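Local coordinates for protein 3-hydroxyacyl-CoA dehydrogenase (PDB 1ZEJ) that probably catalyses the NAD-dependent oxidation of a hydroxy substrate, at residues E52-E56 / E57-K61. Numbering follows the deposited sequence.
Sequences EQIPE and ELLSK
P55 and L58 meet through backbone and side chain alike. The N-H of L58 gives a hydrogen bond of 2.9 Å to O of P55. One residue on, N of L59 bonds to O of E56 at 3.1 Å. Both bonds run from residue i+3 back to residue i. K61 N repeats the step to L58 O at 2.9 Å.

Three apolar contacts accompany the bonds. CD1 of L58 lies 3.9 Å from CG of the P55 ring. With chi1 of I54 at -75°, its CG2 points opposite the backbone N. This sets CG2 of I54 3.8 Å from CD2 of L59 and 4.2 Å from CB of L58. The L58 side chain crosses that of I54 at about a right angle. I29 of helix 22-32 touches I54, P55 and L58, while F64 of strand 62-65 touches I54 and L59.

E57 bends back at chi2 (82°). This brings its carboxylate beside CB of P55, with OE1 of E57 3.5 Å from that CB, a van der Waals contact. The E56 chain is extended beyond CG, and its carboxylate does not meet that of E57.

The first two bonds close overlapping type I beta turns, P55-L58 and E56-L59. They form part of the surface connection from helix 44-53 to strand 62-65, outermost in the sheet of this chain, in the Rossmann-type NAD-binding domain.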
loop_
_atom_site.group_PDB
_atom_site.type_symbol
_atom_site.label_atom_id
_atom_site.label_comp_id
_atom_site.label_asym_id
_atom_site.label_seq_id
_atom_site.Cartn_x
_atom_site.Cartn_y
_atom_site.Cartn_z
ATOM N N GLU A 52 33.452 -10.952 -3.117
ATOM C CA GLU A 52 33.176 -11.860 -2.016
ATOM C C GLU A 52 31.700 -11.871 -1.628
ATOM O O GLU A 52 31.281 -12.753 -0.933
ATOM C CB GLU A 52 34.098 -11.570 -0.831
ATOM C CG GLU A 52 33.915 -10.225 -0.150
ATOM C CD GLU A 52 34.945 -9.983 0.955
ATOM O OE1 GLU A 52 35.884 -10.798 1.099
ATOM O OE2 GLU A 52 34.814 -8.962 1.678
ATOM N N GLN A 53 30.897 -10.920 -2.108
ATOM C CA GLN A 53 29.445 -10.967 -1.872
ATOM C C GLN A 53 28.665 -11.584 -3.045
ATOM O O GLN A 53 27.450 -11.759 -2.963
ATOM C CB GLN A 53 28.900 -9.557 -1.591
ATOM C CG GLN A 53 29.502 -8.884 -0.372
ATOM C CD GLN A 53 29.027 -9.507 0.922
ATOM O OE1 GLN A 53 29.808 -10.104 1.666
ATOM N NE2 GLN A 53 27.734 -9.385 1.190
ATOM N N ILE A 54 29.341 -11.897 -4.142
ATOM C CA ILE A 54 28.657 -12.418 -5.322
ATOM C C ILE A 54 28.592 -13.970 -5.296
ATOM O O ILE A 54 29.593 -14.644 -4.954
ATOM C CB ILE A 54 29.330 -11.877 -6.601
ATOM C CG1 ILE A 54 28.935 -10.395 -6.797
ATOM C CG2 ILE A 54 28.915 -12.701 -7.804
ATOM C CD1 ILE A 54 29.907 -9.578 -7.548
ATOM N N PRO A 55 27.417 -14.545 -5.621
ATOM C CA PRO A 55 27.339 -16.016 -5.572
ATOM C C PRO A 55 28.387 -16.665 -6.461
ATOM O O PRO A 55 28.641 -16.219 -7.584
ATOM C CB PRO A 55 25.921 -16.323 -6.070
ATOM C CG PRO A 55 25.147 -15.095 -5.808
ATOM C CD PRO A 55 26.113 -13.950 -5.987
ATOM N N GLU A 56 29.005 -17.724 -5.949
ATOM C CA GLU A 56 30.193 -18.281 -6.593
ATOM C C GLU A 56 29.926 -18.731 -8.033
ATOM O O GLU A 56 30.745 -18.530 -8.905
ATOM C CB GLU A 56 30.758 -19.438 -5.736
ATOM C CG GLU A 56 32.206 -19.721 -6.025
ATOM C CD GLU A 56 32.941 -20.442 -4.895
ATOM O OE1 GLU A 56 32.487 -20.426 -3.725
ATOM O OE2 GLU A 56 34.017 -21.010 -5.190
ATOM N N GLU A 57 28.749 -19.295 -8.278
ATOM C CA GLU A 57 28.359 -19.758 -9.612
ATOM C C GLU A 57 28.285 -18.649 -10.646
ATOM O O GLU A 57 28.346 -18.948 -11.844
ATOM C CB GLU A 57 26.981 -20.423 -9.619
ATOM C CG GLU A 57 26.543 -21.121 -8.316
ATOM C CD GLU A 57 25.975 -20.136 -7.309
ATOM O OE1 GLU A 57 25.072 -19.347 -7.695
ATOM O OE2 GLU A 57 26.464 -20.166 -6.151
ATOM N N LEU A 58 28.108 -17.395 -10.198
ATOM C CA LEU A 58 28.018 -16.266 -11.120
ATOM C C LEU A 58 29.367 -15.629 -11.443
ATOM O O LEU A 58 29.430 -14.811 -12.346
ATOM C CB LEU A 58 27.076 -15.187 -10.585
ATOM C CG LEU A 58 25.656 -15.697 -10.363
ATOM C CD1 LEU A 58 24.806 -14.665 -9.719
ATOM C CD2 LEU A 58 25.048 -16.180 -11.668
ATOM N N LEU A 59 30.428 -16.016 -10.732
ATOM C CA LEU A 59 31.691 -15.292 -10.842
ATOM C C LEU A 59 32.317 -15.509 -12.201
ATOM O O LEU A 59 33.054 -14.649 -12.674
ATOM C CB LEU A 59 32.672 -15.652 -9.717
ATOM C CG LEU A 59 32.439 -14.993 -8.348
ATOM C CD1 LEU A 59 33.377 -15.635 -7.331
ATOM C CD2 LEU A 59 32.617 -13.467 -8.390
ATOM N N SER A 60 31.974 -16.621 -12.854
ATOM C CA SER A 60 32.467 -16.897 -14.209
ATOM C C SER A 60 31.867 -15.912 -15.252
ATOM O O SER A 60 32.437 -15.710 -16.311
ATOM C CB SER A 60 32.191 -18.371 -14.591
ATOM O OG SER A 60 30.802 -18.582 -14.816
ATOM N N LYS A 61 30.765 -15.255 -14.931
ATOM C CA LYS A 61 30.128 -14.320 -15.870
ATOM C C LYS A 61 30.471 -12.829 -15.615
ATOM O O LYS A 61 30.036 -11.968 -16.366
ATOM C CB LYS A 61 28.610 -14.500 -15.821
ATOM C CG LYS A 61 28.123 -15.942 -16.144
ATOM C CD LYS A 61 27.572 -16.017 -17.569
ATOM C CE LYS A 61 26.030 -15.849 -17.619
ATOM N NZ LYS A 61 25.484 -15.892 -19.038
#